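Local coordinates for protein gamma-glutamyl phosphate reductase (PDB 1VLU) that catalyses the NADPH-dependent reduction of L-gamma-glutamyl phosphate to the semialdehyde of L-glutamate, releasing phosphate, the second step of proline biosynthesis from glutamate, at residues 19-30 and 148-156; 225-233 and 361-369. One frame throughout, in Å; residues are numbered along the deposited sequence.

In the fold
Contact 1 and contact 2 lie about 25 Å apart, centre to centre, and share no helix or strand. Contact 1 is core: helix 15-30 covers strand 154-158 of the mixed sheet and the end of helix 139-151, and apart from one bridging water its chemistry is apolar. Contact 2 is only partly buried and polar; it joins the end of helix 220-228, which follows strand 213-217 of that mixed sheet, to the loop leading into strand 369-373 of the separate parallel sheet. The second subunit touches both: R24 of contact 1 binds N362 O of that subunit, and by the same pairing N362 of contact 2 receives its R24.

Contact 1. Residues 19-30 and 148-156; sequences IAKNARKAGNIL and SIKSGNAAI
Helix 19-30 runs nearly antiparallel to strand 154-156, their axes 7.7 Å apart at 155°, and the backbones come closest where G27 CA lies 4.7 Å from A154 CA. A154 points its methyl at the helix backbone, CB lying 3.2 Å from A23 O and 3.8 Å from G27 N. Two residues on, I156 turns to the same side: with CG1 beside its backbone N (chi1 -58°), CD1 comes 3.9 Å from A23 CB, while CG2 meets I19 CG2. At the other end of the helix, a chi1 of 179° swings L30 CG away from the backbone N and lays the isobutyl group on the turn after helix 148-151, CD2 3.1 Å from N153 O and CD1 near I149. Cut back to an alanine, L30 would probably leave a gap over G152 and N153 and take one apolar neighbour from I149. A water sits between the two backbones, 2.6 Å from G152 O and within hydrogen-bonding distance of G27 O. G152 has positive phi and closes helix 139-151 in a Schellman motif; V129 of strand 118-134 also touches A23. This is helix-on-sheet packing, in a domain of the aldehyde dehydrogenase-like fold.

Contact 2. Residues 225-233 and 361-369; sequences KIKDTTKIP and INTHSSRHT
D228, in the last turn of helix 220-228, reaches across to H364 and S365 with both carboxylate oxygens. OD2 takes the stronger bond through its syn lone pair, coming to the edge of the H364 ring, 2.7 Å from ND1 and tilted 17° out of the ring plane; carboxylate and imidazole planes are turned 37° apart. OD1 collects weaker partners, H364 ND1 and the backbone S365 N (3.3 Å), and also accepts from a water at 2.7 Å that donates a second bond to S365 O. With CG beside the backbone N (chi1 -58°), the H364 ring brings ND1 to the carboxylate. T363 OG1, bonded to H360 O, lies over one ring face. Further along, S365 presses CB against K227 O at 3.1 Å and gives a weak bond from OG to T230 O. T230 OG1 accepts from I232 N in an ST turn and is also bonded to L205 O. Within the loop, H368 NE2 gives a weak bond to H364 O, while its ND1 pairs with D370. The D228 bond requires a proton on H364 ND1; the carboxylate would probably favour a cationic ring but does not prove one, and this polar join ties the helix's last turn to the loop before strand 369-373.

Contact 1. Residues 19-30 and 148-156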
loop_
_atom_site.group_PDB
_atom_site.type_symbol
_atom_site.label_atom_id
_atom_site.label_comp_id
_atom_site.label_asym_id
_atom_site.label_seq_id
_atom_site.Cartn_x
_atom_site.Cartn_y
_atom_site.Cartn_z
ATOM N N ILE A 19 -1.000 -16.661 -8.596
ATOM C CA ILE A 19 -1.523 -17.164 -7.346
ATOM C C ILE A 19 -2.410 -16.124 -6.676
ATOM O O ILE A 19 -3.557 -16.425 -6.370
ATOM C CB ILE A 19 -0.388 -17.664 -6.431
ATOM C CG1 ILE A 19 0.157 -18.990 -6.989
ATOM C CG2 ILE A 19 -0.848 -17.781 -4.971
ATOM C CD1 ILE A 19 1.528 -19.405 -6.433
ATOM N N ALA A 20 -1.895 -14.907 -6.493
ATOM C CA ALA A 20 -2.629 -13.840 -5.831
ATOM C C ALA A 20 -3.879 -13.398 -6.605
ATOM O O ALA A 20 -4.920 -13.103 -6.002
ATOM C CB ALA A 20 -1.718 -12.652 -5.559
ATOM N N LYS A 21 -3.769 -13.361 -7.928
ATOM C CA LYS A 21 -4.870 -12.996 -8.800
ATOM C C LYS A 21 -6.022 -14.007 -8.728
ATOM O O LYS A 21 -7.196 -13.611 -8.637
ATOM C CB LYS A 21 -4.370 -12.816 -10.258
ATOM C CG LYS A 21 -5.454 -12.376 -11.238
ATOM C CD LYS A 21 -4.901 -12.122 -12.642
ATOM C CE LYS A 21 -5.944 -12.459 -13.722
ATOM N NZ LYS A 21 -5.471 -12.080 -15.089
ATOM N N ASN A 22 -5.676 -15.295 -8.787
ATOM C CA ASN A 22 -6.638 -16.394 -8.638
ATOM C C ASN A 22 -7.344 -16.409 -7.291
ATOM O O ASN A 22 -8.531 -16.731 -7.212
ATOM C CB ASN A 22 -5.954 -17.738 -8.882
ATOM C CG ASN A 22 -5.527 -17.926 -10.340
ATOM O OD1 ASN A 22 -6.052 -17.281 -11.249
ATOM N ND2 ASN A 22 -4.560 -18.804 -10.559
ATOM N N ALA A 23 -6.612 -16.046 -6.243
ATOM C CA ALA A 23 -7.163 -15.866 -4.910
ATOM C C ALA A 23 -8.215 -14.770 -4.875
ATOM O O ALA A 23 -9.255 -14.949 -4.268
ATOM C CB ALA A 23 -6.060 -15.568 -3.925
ATOM N N ARG A 24 -7.941 -13.638 -5.530
ATOM C CA ARG A 24 -8.878 -12.538 -5.609
ATOM C C ARG A 24 -10.150 -12.942 -6.357
ATOM O O ARG A 24 -11.264 -12.597 -5.940
ATOM C CB ARG A 24 -8.237 -11.295 -6.245
ATOM C CG ARG A 24 -9.025 -10.020 -5.914
ATOM C CD ARG A 24 -8.388 -8.748 -6.468
ATOM N NE ARG A 24 -9.182 -7.574 -6.091
ATOM C CZ ARG A 24 -10.195 -7.071 -6.803
ATOM N NH1 ARG A 24 -10.552 -7.622 -7.965
ATOM N NH2 ARG A 24 -10.861 -6.008 -6.344
ATOM N N LYS A 25 -9.976 -13.675 -7.447
ATOM C CA LYS A 25 -11.091 -14.203 -8.222
ATOM C C LYS A 25 -11.934 -15.173 -7.402
ATOM O O LYS A 25 -13.159 -15.045 -7.371
ATOM C CB LYS A 25 -10.599 -14.872 -9.525
ATOM C CG LYS A 25 -10.093 -13.864 -10.570
ATOM C CD LYS A 25 -9.781 -14.511 -11.929
ATOM N N ALA A 26 -11.277 -16.138 -6.750
ATOM C CA ALA A 26 -11.926 -17.088 -5.851
ATOM C C ALA A 26 -12.703 -16.418 -4.722
ATOM O O ALA A 26 -13.840 -16.812 -4.443
ATOM C CB ALA A 26 -10.896 -18.040 -5.272
ATOM N N GLY A 27 -12.087 -15.418 -4.074
ATOM C CA GLY A 27 -12.719 -14.658 -3.012
ATOM C C GLY A 27 -13.976 -13.939 -3.460
ATOM O O GLY A 27 -14.950 -13.853 -2.708
ATOM N N ASN A 28 -13.954 -13.414 -4.684
ATOM C CA ASN A 28 -15.099 -12.683 -5.223
ATOM C C ASN A 28 -16.324 -13.553 -5.487
ATOM O O ASN A 28 -17.434 -13.041 -5.566
ATOM C CB ASN A 28 -14.710 -11.888 -6.473
ATOM C CG ASN A 28 -14.055 -10.561 -6.129
ATOM O OD1 ASN A 28 -14.307 -9.995 -5.060
ATOM N ND2 ASN A 28 -13.195 -10.069 -7.020
ATOM N N ILE A 29 -16.104 -14.864 -5.602
ATOM C CA ILE A 29 -17.166 -15.861 -5.690
ATOM C C ILE A 29 -17.516 -16.347 -4.290
ATOM O O ILE A 29 -18.693 -16.369 -3.906
ATOM C CB ILE A 29 -16.742 -17.050 -6.602
ATOM C CG1 ILE A 29 -16.581 -16.556 -8.048
ATOM C CG2 ILE A 29 -17.750 -18.189 -6.518
ATOM C CD1 ILE A 29 -15.758 -17.457 -8.936
ATOM N N LEU A 30 -16.490 -16.702 -3.521
ATOM C CA LEU A 30 -16.669 -17.230 -2.166
ATOM C C LEU A 30 -17.525 -16.306 -1.292
ATOM O O LEU A 30 -18.387 -16.783 -0.551
ATOM C CB LEU A 30 -15.310 -17.527 -1.507
ATOM C CG LEU A 30 -15.262 -18.066 -0.078
ATOM C CD1 LEU A 30 -16.024 -19.399 0.033
ATOM C CD2 LEU A 30 -13.826 -18.243 0.357
ATOM N N SER A 148 -11.274 -19.131 7.108
ATOM C CA SER A 148 -11.325 -18.434 5.824
ATOM C C SER A 148 -12.583 -18.685 5.036
ATOM O O SER A 148 -13.196 -17.761 4.517
ATOM C CB SER A 148 -10.171 -18.878 4.931
ATOM O OG SER A 148 -8.995 -18.188 5.274
ATOM N N ILE A 149 -12.926 -19.952 4.868
ATOM C CA ILE A 149 -14.094 -20.292 4.090
ATOM C C ILE A 149 -15.330 -19.790 4.824
ATOM O O ILE A 149 -16.183 -19.170 4.222
ATOM C CB ILE A 149 -14.154 -21.806 3.807
ATOM C CG1 ILE A 149 -13.097 -22.174 2.762
ATOM C CG2 ILE A 149 -15.583 -22.242 3.386
ATOM C CD1 ILE A 149 -12.506 -23.567 2.967
ATOM N N LYS A 150 -15.384 -20.014 6.133
ATOM C CA LYS A 150 -16.475 -19.532 6.970
ATOM C C LYS A 150 -16.694 -18.016 6.877
ATOM O O LYS A 150 -17.834 -17.540 6.796
ATOM C CB LYS A 150 -16.231 -19.948 8.423
ATOM C CG LYS A 150 -17.398 -19.722 9.381
ATOM C CD LYS A 150 -18.670 -20.394 8.914
ATOM C CE LYS A 150 -19.730 -20.329 10.007
ATOM N NZ LYS A 150 -20.984 -20.908 9.481
ATOM N N SER A 151 -15.611 -17.256 6.897
ATOM C CA SER A 151 -15.713 -15.812 6.841
ATOM C C SER A 151 -15.758 -15.226 5.433
ATOM O O SER A 151 -15.847 -14.020 5.279
ATOM C CB SER A 151 -14.617 -15.164 7.688
ATOM O OG SER A 151 -13.340 -15.405 7.172
ATOM N N GLY A 152 -15.716 -16.069 4.405
ATOM C CA GLY A 152 -15.846 -15.618 3.010
ATOM C C GLY A 152 -14.567 -15.073 2.393
ATOM O O GLY A 152 -14.613 -14.404 1.354
ATOM N N ASN A 153 -13.423 -15.370 3.024
ATOM C CA ASN A 153 -12.107 -14.953 2.538
ATOM C C ASN A 153 -11.417 -16.072 1.796
ATOM O O ASN A 153 -11.497 -17.214 2.205
ATOM C CB ASN A 153 -11.167 -14.589 3.694
ATOM C CG ASN A 153 -11.578 -13.367 4.421
ATOM O OD1 ASN A 153 -11.512 -12.274 3.885
ATOM N ND2 ASN A 153 -11.974 -13.530 5.675
ATOM N N ALA A 154 -10.707 -15.736 0.728
ATOM C CA ALA A 154 -9.819 -16.685 0.107
ATOM C C ALA A 154 -8.513 -16.637 0.884
ATOM O O ALA A 154 -8.172 -15.595 1.458
ATOM C CB ALA A 154 -9.609 -16.358 -1.362
ATOM N N ALA A 155 -7.809 -17.768 0.927
ATOM C CA ALA A 155 -6.545 -17.848 1.639
ATOM C C ALA A 155 -5.440 -18.458 0.793
ATOM O O ALA A 155 -5.685 -19.318 -0.052
ATOM C CB ALA A 155 -6.698 -18.622 2.939
ATOM N N ILE A 156 -4.227 -17.979 1.038
ATOM C CA ILE A 156 -2.995 -18.576 0.528
ATOM C C ILE A 156 -2.194 -18.980 1.761
ATOM O O ILE A 156 -1.975 -18.160 2.647
ATOM C CB ILE A 156 -2.190 -17.574 -0.364
ATOM C CG1 ILE A 156 -3.036 -17.083 -1.539
ATOM C CG2 ILE A 156 -0.903 -18.206 -0.892
ATOM C CD1 ILE A 156 -2.737 -15.695 -1.965
HETATM O O HOH W 1 -13.639 -12.621 -0.227
#

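Contact 2. Residues 225-233 and 361-369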
loop_
_atom_site.group_PDB
_atom_site.type_symbol
_atom_site.label_atom_id
_atom_site.label_comp_id
_atom_site.label_asym_id
_atom_site.label_seq_id
_atom_site.Cartn_x
_atom_site.Cartn_y
_atom_site.Cartn_z
ATOM N N LYS A 225 10.636 -10.172 9.765
ATOM C CA LYS A 225 11.001 -10.396 8.370
ATOM C C LYS A 225 9.847 -10.005 7.449
ATOM O O LYS A 225 10.058 -9.290 6.469
ATOM C CB LYS A 225 11.428 -11.853 8.146
ATOM C CG LYS A 225 12.245 -12.076 6.878
ATOM N N ILE A 226 8.639 -10.482 7.771
ATOM C CA ILE A 226 7.428 -10.162 7.015
ATOM C C ILE A 226 7.183 -8.655 7.000
ATOM O O ILE A 226 6.977 -8.081 5.946
ATOM C CB ILE A 226 6.170 -10.917 7.567
ATOM C CG1 ILE A 226 6.236 -12.411 7.227
ATOM C CG2 ILE A 226 4.848 -10.308 7.020
ATOM C CD1 ILE A 226 5.384 -13.291 8.152
ATOM N N LYS A 227 7.206 -8.016 8.164
ATOM C CA LYS A 227 7.024 -6.572 8.235
ATOM C C LYS A 227 7.965 -5.786 7.325
ATOM O O LYS A 227 7.545 -4.833 6.684
ATOM C CB LYS A 227 7.128 -6.084 9.682
ATOM C CG LYS A 227 5.820 -5.577 10.240
ATOM C CD LYS A 227 5.510 -4.240 9.573
ATOM C CE LYS A 227 4.115 -3.761 9.813
ATOM N NZ LYS A 227 3.851 -2.698 8.813
ATOM N N ASP A 228 9.226 -6.203 7.233
ATOM C CA ASP A 228 10.199 -5.490 6.405
ATOM C C ASP A 228 10.136 -5.797 4.905
ATOM O O ASP A 228 10.781 -5.119 4.098
ATOM C CB ASP A 228 11.623 -5.692 6.936
ATOM C CG ASP A 228 12.005 -4.673 8.001
ATOM O OD1 ASP A 228 11.162 -3.822 8.370
ATOM O OD2 ASP A 228 13.158 -4.723 8.469
ATOM N N THR A 229 9.343 -6.790 4.525
ATOM C CA THR A 229 9.293 -7.206 3.129
ATOM C C THR A 229 7.918 -7.038 2.503
ATOM O O THR A 229 7.628 -7.643 1.460
ATOM C CB THR A 229 9.728 -8.675 2.964
ATOM O OG1 THR A 229 10.700 -9.002 3.956
ATOM C CG2 THR A 229 10.334 -8.905 1.575
ATOM N N THR A 230 7.065 -6.239 3.129
ATOM C CA THR A 230 5.693 -6.146 2.645
ATOM C C THR A 230 5.034 -4.818 2.913
ATOM O O THR A 230 5.335 -4.166 3.905
ATOM C CB THR A 230 4.780 -7.298 3.196
ATOM O OG1 THR A 230 3.671 -7.467 2.313
ATOM C CG2 THR A 230 4.257 -6.993 4.598
ATOM N N LYS A 231 4.115 -4.444 2.022
ATOM C CA LYS A 231 3.216 -3.298 2.238
ATOM C C LYS A 231 1.778 -3.719 2.590
ATOM O O LYS A 231 0.966 -2.877 2.946
ATOM C CB LYS A 231 3.194 -2.404 0.999
ATOM C CG LYS A 231 4.526 -1.746 0.689
ATOM C CD LYS A 231 4.787 -0.577 1.628
ATOM C CE LYS A 231 3.805 0.548 1.396
ATOM N NZ LYS A 231 4.165 1.697 2.264
ATOM N N ILE A 232 1.478 -5.016 2.462
ATOM C CA ILE A 232 0.214 -5.616 2.900
ATOM C C ILE A 232 0.139 -5.514 4.415
ATOM O O ILE A 232 1.105 -5.870 5.087
ATOM C CB ILE A 232 0.177 -7.118 2.511
ATOM C CG1 ILE A 232 0.489 -7.302 1.018
ATOM C CG2 ILE A 232 -1.160 -7.758 2.867
ATOM C CD1 ILE A 232 0.961 -8.697 0.644
ATOM N N PRO A 233 -0.986 -5.004 4.970
ATOM C CA PRO A 233 -1.139 -5.036 6.440
ATOM C C PRO A 233 -0.923 -6.425 7.076
ATOM O O PRO A 233 -1.338 -7.453 6.517
ATOM C CB PRO A 233 -2.585 -4.572 6.683
ATOM C CG PRO A 233 -3.135 -4.129 5.364
ATOM C CD PRO A 233 -2.114 -4.340 4.284
ATOM N N ILE A 361 18.067 1.884 10.067
ATOM C CA ILE A 361 16.696 2.365 10.264
ATOM C C ILE A 361 15.949 2.490 8.940
ATOM O O ILE A 361 14.766 2.149 8.838
ATOM C CB ILE A 361 16.683 3.692 11.047
ATOM C CG1 ILE A 361 17.046 3.406 12.510
ATOM C CG2 ILE A 361 15.318 4.396 10.945
ATOM C CD1 ILE A 361 17.460 4.612 13.322
ATOM N N ASN A 362 16.667 2.959 7.927
ATOM C CA ASN A 362 16.087 3.185 6.615
ATOM C C ASN A 362 15.782 1.917 5.810
ATOM O O ASN A 362 15.273 2.016 4.704
ATOM C CB ASN A 362 16.973 4.152 5.829
ATOM C CG ASN A 362 16.850 5.567 6.328
ATOM O OD1 ASN A 362 16.073 5.847 7.243
ATOM N ND2 ASN A 362 17.600 6.475 5.731
ATOM N N THR A 363 16.090 0.739 6.361
ATOM C CA THR A 363 15.728 -0.544 5.734
ATOM C C THR A 363 14.374 -1.066 6.232
ATOM O O THR A 363 13.860 -2.063 5.712
ATOM C CB THR A 363 16.777 -1.638 5.980
ATOM O OG1 THR A 363 16.831 -1.936 7.374
ATOM C CG2 THR A 363 18.164 -1.219 5.490
ATOM N N HIS A 364 13.801 -0.401 7.236
ATOM C CA HIS A 364 12.504 -0.800 7.765
ATOM C C HIS A 364 11.341 -0.201 6.995
ATOM O O HIS A 364 11.330 0.993 6.672
ATOM C CB HIS A 364 12.385 -0.508 9.260
ATOM C CG HIS A 364 13.433 -1.185 10.076
ATOM N ND1 HIS A 364 13.603 -2.553 10.074
ATOM C CD2 HIS A 364 14.394 -0.687 10.888
ATOM C CE1 HIS A 364 14.618 -2.870 10.858
ATOM N NE2 HIS A 364 15.117 -1.754 11.360
ATOM N N SER A 365 10.375 -1.067 6.700
ATOM C CA SER A 365 9.102 -0.699 6.110
ATOM C C SER A 365 8.428 0.310 7.026
ATOM O O SER A 365 8.399 0.126 8.255
ATOM C CB SER A 365 8.226 -1.939 5.972
ATOM O OG SER A 365 7.718 -2.058 4.657
ATOM N N SER A 366 7.875 1.359 6.416
ATOM C CA SER A 366 7.472 2.574 7.134
ATOM C C SER A 366 6.307 2.411 8.122
ATOM O O SER A 366 5.694 1.338 8.230
ATOM C CB SER A 366 7.217 3.732 6.152
ATOM O OG SER A 366 5.960 3.601 5.499
ATOM N N ARG A 367 6.013 3.517 8.806
ATOM C CA ARG A 367 5.192 3.575 10.023
ATOM C C ARG A 367 6.014 3.087 11.218
ATOM O O ARG A 367 5.648 2.120 11.892
ATOM C CB ARG A 367 3.866 2.808 9.889
ATOM N N HIS A 368 7.141 3.757 11.458
ATOM C CA HIS A 368 7.919 3.547 12.674
ATOM C C HIS A 368 8.488 4.859 13.212
ATOM O O HIS A 368 8.751 5.795 12.456
ATOM C CB HIS A 368 9.027 2.507 12.465
ATOM C CG HIS A 368 9.924 2.808 11.312
ATOM N ND1 HIS A 368 10.933 3.744 11.380
ATOM C CD2 HIS A 368 9.958 2.308 10.054
ATOM C CE1 HIS A 368 11.539 3.820 10.209
ATOM N NE2 HIS A 368 10.969 2.956 9.388
ATOM N N THR A 369 8.645 4.924 14.529
ATOM C CA THR A 369 9.355 6.025 15.157
ATOM C C THR A 369 10.740 5.560 15.592
ATOM O O THR A 369 10.967 4.365 15.793
ATOM C CB THR A 369 8.608 6.568 16.370
ATOM O OG1 THR A 369 8.239 5.472 17.213
ATOM C CG2 THR A 369 7.357 7.320 15.932
HETATM O O HOH W 2 9.475 -2.326 9.882
#